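Local coordinates for putative methyl-accepting chemotaxis signal transduction protein (Campylobacter jejuni subsp. jejuni serotype O:2, PDB 4XMR) that senses amino acids such as isoleucine through its tandem PAS sensory domain and signals across the membrane to steer chemotaxis, at the isoleucine site and the interface of chains A and B. Sequence-based numbering; all coordinates share one arbitrary frame. Chains: chain A/B, Putative methyl-accepting chemotaxis signal transduction protein.

Contact 1: the isoleucine site. Residues chain A 82, 90, 108, 113, 115, 131, 133-135, 160. With ILE (isoleucine), chain C.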
loop_
_atom_site.group_PDB
_atom_site.type_symbol
_atom_site.label_atom_id
_atom_site.label_comp_id
_atom_site.label_asym_id
_atom_site.label_seq_id
_atom_site.Cartn_x
_atom_site.Cartn_y
_atom_site.Cartn_z
ATOM N N TYR A 82 -14.910 -15.044 -5.053
ATOM C CA TYR A 82 -16.064 -15.891 -5.288
ATOM C C TYR A 82 -17.378 -15.151 -5.157
ATOM O O TYR A 82 -17.458 -14.077 -4.552
ATOM C CB TYR A 82 -16.033 -17.092 -4.326
ATOM C CG TYR A 82 -15.709 -16.778 -2.875
ATOM C CD1 TYR A 82 -14.386 -16.734 -2.439
ATOM C CD2 TYR A 82 -16.714 -16.541 -1.940
ATOM C CE1 TYR A 82 -14.065 -16.463 -1.114
ATOM C CE2 TYR A 82 -16.404 -16.275 -0.613
ATOM C CZ TYR A 82 -15.074 -16.245 -0.204
ATOM O OH TYR A 82 -14.779 -15.996 1.114
ATOM N N VAL A 90 -21.618 -21.706 -4.972
ATOM C CA VAL A 90 -20.693 -20.586 -5.015
ATOM C C VAL A 90 -19.781 -20.729 -6.221
ATOM O O VAL A 90 -19.213 -21.804 -6.463
ATOM C CB VAL A 90 -19.887 -20.430 -3.685
ATOM C CG1 VAL A 90 -19.097 -21.690 -3.350
ATOM C CG2 VAL A 90 -18.959 -19.228 -3.743
ATOM N N LEU A 108 -19.794 -26.233 -0.187
ATOM C CA LEU A 108 -19.070 -25.359 0.732
ATOM C C LEU A 108 -19.922 -24.754 1.858
ATOM O O LEU A 108 -19.448 -23.887 2.599
ATOM C CB LEU A 108 -18.280 -24.294 -0.045
ATOM C CG LEU A 108 -17.164 -24.912 -0.908
ATOM C CD1 LEU A 108 -16.484 -23.877 -1.787
ATOM C CD2 LEU A 108 -16.137 -25.636 -0.050
ATOM N N LYS A 113 -21.843 -19.813 6.817
ATOM C CA LYS A 113 -20.615 -19.028 6.957
ATOM C C LYS A 113 -20.904 -17.580 7.342
ATOM O O LYS A 113 -21.817 -16.954 6.800
ATOM C CB LYS A 113 -19.812 -19.053 5.649
ATOM C CG LYS A 113 -19.423 -20.443 5.159
ATOM C CD LYS A 113 -18.365 -21.062 6.055
ATOM C CE LYS A 113 -18.073 -22.505 5.671
ATOM N NZ LYS A 113 -17.427 -22.642 4.329
ATOM N N TRP A 115 -19.152 -14.983 6.564
ATOM C CA TRP A 115 -18.920 -14.051 5.459
ATOM C C TRP A 115 -20.186 -13.900 4.619
ATOM O O TRP A 115 -20.465 -12.821 4.090
ATOM C CB TRP A 115 -17.708 -14.439 4.591
ATOM C CG TRP A 115 -17.820 -15.765 3.877
ATOM C CD1 TRP A 115 -17.250 -16.942 4.251
ATOM C CD2 TRP A 115 -18.529 -16.035 2.651
ATOM N NE1 TRP A 115 -17.561 -17.931 3.346
ATOM C CE2 TRP A 115 -18.355 -17.402 2.365
ATOM C CE3 TRP A 115 -19.287 -15.248 1.774
ATOM C CZ2 TRP A 115 -18.912 -18.004 1.230
ATOM C CZ3 TRP A 115 -19.844 -15.841 0.656
ATOM C CH2 TRP A 115 -19.658 -17.212 0.395
ATOM N N TYR A 131 -9.389 -16.566 9.759
ATOM C CA TYR A 131 -9.831 -17.942 9.969
ATOM C C TYR A 131 -9.208 -18.855 8.908
ATOM O O TYR A 131 -8.683 -18.376 7.894
ATOM C CB TYR A 131 -11.368 -18.038 9.934
ATOM C CG TYR A 131 -11.924 -17.806 8.554
ATOM C CD1 TYR A 131 -12.113 -16.514 8.073
ATOM C CD2 TYR A 131 -12.240 -18.876 7.721
ATOM C CE1 TYR A 131 -12.596 -16.288 6.802
ATOM C CE2 TYR A 131 -12.733 -18.660 6.447
ATOM C CZ TYR A 131 -12.917 -17.372 5.995
ATOM O OH TYR A 131 -13.387 -17.157 4.725
ATOM N N ASP A 133 -9.190 -20.978 5.881
ATOM C CA ASP A 133 -9.971 -21.174 4.665
ATOM C C ASP A 133 -10.242 -22.652 4.432
ATOM O O ASP A 133 -9.340 -23.481 4.523
ATOM C CB ASP A 133 -9.209 -20.595 3.474
ATOM C CG ASP A 133 -9.805 -20.998 2.145
ATOM O OD1 ASP A 133 -11.051 -21.024 2.016
ATOM O OD2 ASP A 133 -9.023 -21.293 1.222
ATOM N N THR A 134 -11.490 -22.963 4.106
ATOM C CA THR A 134 -11.921 -24.337 3.868
ATOM C C THR A 134 -11.212 -24.974 2.682
ATOM O O THR A 134 -10.854 -26.149 2.722
ATOM C CB THR A 134 -13.448 -24.386 3.600
ATOM O OG1 THR A 134 -14.144 -23.777 4.694
ATOM C CG2 THR A 134 -13.930 -25.818 3.413
ATOM N N VAL A 135 -11.026 -24.205 1.616
ATOM C CA VAL A 135 -10.569 -24.783 0.359
ATOM C C VAL A 135 -9.049 -24.954 0.291
ATOM O O VAL A 135 -8.559 -26.006 -0.103
ATOM C CB VAL A 135 -11.102 -23.985 -0.851
ATOM C CG1 VAL A 135 -10.448 -24.457 -2.142
ATOM C CG2 VAL A 135 -12.617 -24.135 -0.950
ATOM N N ASP A 160 -10.829 -13.456 -0.353
ATOM C CA ASP A 160 -9.954 -13.967 0.703
ATOM C C ASP A 160 -8.527 -13.484 0.490
ATOM O O ASP A 160 -7.898 -13.788 -0.526
ATOM C CB ASP A 160 -9.927 -15.507 0.738
ATOM C CG ASP A 160 -11.272 -16.135 1.057
ATOM O OD1 ASP A 160 -12.193 -15.435 1.530
ATOM O OD2 ASP A 160 -11.370 -17.360 0.850
HETATM N N ILE C . -12.876 -18.894 2.537
HETATM C CA ILE C . -14.274 -19.230 2.291
HETATM C C ILE C . -14.694 -20.261 3.318
HETATM O O ILE C . -13.840 -20.921 3.930
HETATM C CB ILE C . -14.490 -19.753 0.847
HETATM C CG1 ILE C . -15.971 -19.727 0.477
HETATM C CG2 ILE C . -13.919 -21.152 0.671
HETATM C CD1 ILE C . -16.206 -19.998 -0.980
HETATM O OXT ILE C . -15.882 -20.427 3.556
HETATM O O HOH W 1 -15.112 -21.512 6.577
#
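Isoleucine lies in a closed pocket of the sensory domain; the protein hides 287 of its 288 Å² of surface, so practically no edge is left to solvent. The floor beneath its aliphatic tail is the phenol ring of A:Tyr82 on strand 80-84, whose CG is wedged between the backbone N and carbonyl carbon (chi1 45°). The ligand methyl CD1 sits over the middle of that face, 3.6 Å from the ring centroid. The indole of A:Trp115 forms one wall: its benzo-ring carbon CZ2 lies 3.5 Å from ligand CG1, which approaches obliquely from the side of the face that A:Tyr82 CE2 covers. Methyls of A:Leu108 and A:Val90 close around the tip of the tail.

The opposite wall is A:Asp133, A:Thr134 and A:Val135, the last meeting the branching methyl CG2 with its own CG2. A:Thr134 caps ligand O with its backbone N, at 170° about the hydrogen, and its hydroxyl OG1, while water 1 joins that hydroxyl to the same oxygen. The alpha-amino N is gripped by A:Asp133 OD1, by the A:Tyr131 hydroxyl OH and, low beside the floor, by A:Asp160 OD2 at 2.7 Å, each acid met from above its plane. The A:Tyr82 hydroxyl OH donates to the other oxygen of A:Asp160, OD1, at 2.7 Å, and so positions this acid. Two neighbouring carboxylates would favour a positively charged amine.

A:Lys113 and A:Tyr131 form the lid over the backbone end, the tyrosine ring turning its edge, in plane, to ligand O. OXT takes the indole NE1 of A:Trp115, nearly in the ring plane, and the side-chain amine NZ of A:Lys113, a salt bridge of 2.8 Å. The lysine chain bends at chi2 and chi4 to arrive there, steadied by A:Leu108 O in the carbonyl plane. Reading the amino and carboxylate groups and an apolar side chain makes this the chemoreceptor's amino-acid recognition site.

Contact 2: the interface of chains A and B. Residues chain A 17, 20-21, 24, 174; chain B 17, 20-21, 24, 174.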
loop_
_atom_site.group_PDB
_atom_site.type_symbol
_atom_site.label_atom_id
_atom_site.label_comp_id
_atom_site.label_asym_id
_atom_site.label_seq_id
_atom_site.Cartn_x
_atom_site.Cartn_y
_atom_site.Cartn_z
ATOM N N ASN A 17 8.418 10.169 19.831
ATOM C CA ASN A 17 9.010 9.191 18.917
ATOM C C ASN A 17 8.199 7.895 18.853
ATOM O O ASN A 17 7.904 7.382 17.774
ATOM C CB ASN A 17 10.444 8.828 19.339
ATOM C CG ASN A 17 11.400 10.017 19.366
ATOM O OD1 ASN A 17 11.184 11.046 18.722
ATOM N ND2 ASN A 17 12.488 9.860 20.110
ATOM N N ASP A 20 4.774 8.363 17.299
ATOM C CA ASP A 20 4.919 8.417 15.839
ATOM C C ASP A 20 5.003 7.014 15.246
ATOM O O ASP A 20 4.342 6.708 14.241
ATOM C CB ASP A 20 6.180 9.199 15.424
ATOM C CG ASP A 20 6.007 10.700 15.525
ATOM O OD1 ASP A 20 4.858 11.162 15.679
ATOM O OD2 ASP A 20 7.030 11.425 15.438
ATOM N N LEU A 21 5.811 6.154 15.855
ATOM C CA LEU A 21 5.984 4.807 15.322
ATOM C C LEU A 21 4.730 3.959 15.492
ATOM O O LEU A 21 4.403 3.143 14.634
ATOM C CB LEU A 21 7.198 4.116 15.950
ATOM C CG LEU A 21 8.534 4.824 15.719
ATOM C CD1 LEU A 21 9.660 3.933 16.206
ATOM C CD2 LEU A 21 8.733 5.192 14.252
ATOM N N VAL A 24 2.530 4.713 12.627
ATOM C CA VAL A 24 2.912 4.026 11.401
ATOM C C VAL A 24 2.294 2.628 11.352
ATOM O O VAL A 24 1.786 2.207 10.317
ATOM C CB VAL A 24 4.432 3.953 11.244
ATOM C CG1 VAL A 24 4.813 3.057 10.069
ATOM C CG2 VAL A 24 5.014 5.358 11.075
ATOM N N PRO A 174 8.986 0.074 11.480
ATOM C CA PRO A 174 9.927 0.416 12.551
ATOM C C PRO A 174 9.290 0.299 13.922
ATOM O O PRO A 174 8.056 0.241 14.061
ATOM C CB PRO A 174 10.260 1.882 12.280
ATOM C CG PRO A 174 9.066 2.393 11.509
ATOM C CD PRO A 174 8.655 1.238 10.637
ATOM N N ASN B 17 15.458 8.444 15.628
ATOM C CA ASN B 17 14.068 8.574 15.221
ATOM C C ASN B 17 13.938 9.209 13.841
ATOM O O ASN B 17 13.138 8.742 13.027
ATOM C CB ASN B 17 13.228 9.329 16.252
ATOM C CG ASN B 17 11.731 9.227 15.961
ATOM O OD1 ASN B 17 11.116 8.167 16.132
ATOM N ND2 ASN B 17 11.140 10.329 15.514
ATOM N N ASP B 20 14.505 6.577 11.440
ATOM C CA ASP B 20 13.321 5.725 11.334
ATOM C C ASP B 20 12.240 6.352 10.463
ATOM O O ASP B 20 11.613 5.679 9.640
ATOM C CB ASP B 20 12.736 5.429 12.716
ATOM C CG ASP B 20 13.589 4.475 13.531
ATOM O OD1 ASP B 20 14.454 3.786 12.956
ATOM O OD2 ASP B 20 13.369 4.412 14.756
ATOM N N LEU B 21 12.002 7.641 10.644
ATOM C CA LEU B 21 10.975 8.298 9.840
ATOM C C LEU B 21 11.371 8.416 8.374
ATOM O O LEU B 21 10.525 8.248 7.485
ATOM C CB LEU B 21 10.585 9.654 10.428
ATOM C CG LEU B 21 10.025 9.581 11.849
ATOM C CD1 LEU B 21 9.540 10.946 12.245
ATOM C CD2 LEU B 21 8.915 8.543 11.975
ATOM N N VAL B 24 10.557 5.170 6.814
ATOM C CA VAL B 24 9.134 5.004 6.494
ATOM C C VAL B 24 8.819 5.603 5.123
ATOM O O VAL B 24 8.051 5.020 4.340
ATOM C CB VAL B 24 8.235 5.636 7.575
ATOM C CG1 VAL B 24 6.766 5.638 7.128
ATOM C CG2 VAL B 24 8.390 4.895 8.892
ATOM N N PRO B 174 4.646 10.294 8.795
ATOM C CA PRO B 174 5.217 11.166 9.833
ATOM C C PRO B 174 6.535 11.805 9.401
ATOM O O PRO B 174 7.182 11.370 8.443
ATOM C CB PRO B 174 5.476 10.205 10.992
ATOM C CG PRO B 174 5.608 8.848 10.325
ATOM C CD PRO B 174 4.644 8.875 9.185
#
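Two long helices, 4-48 of chain A and 9-48 of chain B, run parallel side by side about a two-fold axis, nearest among these pairs at the asparagines, where the CA atoms of A:Asn17 and B:Asn17 are 6.3 Å apart, and then evenly spaced, with 8.2 Å between the CA atoms of A:Leu21 and B:Leu21 and 8.0 Å between those of A:Val24 and B:Val24. Apolar side chains occupy this evenly spaced stretch.

At the Val24 pair each valine reaches across to its twin, tip to tip, with A:Val24 CG2 and B:Val24 CG2 4.0 Å apart. The same branch, anti to the carbonyl carbon, also presses on the proline of the partner, crossing it at about a right angle: A:Val24 CG2 lies 3.6 Å from B:Pro174 CG, and the exchanged pair repeats the contact. Each proline comes from a loop, so the partner's helix is met by a second segment as well as by the opposing helix.

One turn back, the leucines cross obliquely and touch through their CD2 methyls, A:Leu21 CD2 to B:Leu21 CD2 at 4.1 Å. Their other methyl, CD1, is directed at the partner's acid, where the side chains cross at about a right angle; B:Asp20 OD2 stays 4.0 Å from A:Leu21 CD1, a loose contact and no polar bond. No hydrogen bond or salt bridge spans this patch, so shape and apolar burial hold it, consistent with a dimeric receptor sensory module, although the crystal alone does not prove that this pairing is the signalling one.

The asparagines break the symmetry. In A:Asn17 CG is anti to the carbonyl carbon (chi1 -60°), whereas in B:Asn17 it is anti to the backbone N (chi1 -169°). The differing rotamers appear to let the two amides stack near the axis, their planes 20° apart and A:Asn17 CG 3.5 Å from B:Asn17 CG.

The centres of contact 1 and contact 2 lie about 37 Å apart and share no residue. Contact 1 belongs to the ligand-binding module and draws on strands 80-84, 90-94, 131-132 and 152-162 and helix 114-119; contact 2 lies on the long N-terminal helix together with a loop. A continuous stretch of chain nevertheless links them: strand 152-162, which carries A:Asp160, runs into helix 163-172, and A:Pro174, shortly after, meets the helix of chain B. That changes around the bound amine reach the helix pair this way is speculative, and one ligand-bound structure shows no movement. Each chain keeps its own pocket, away from contact 2.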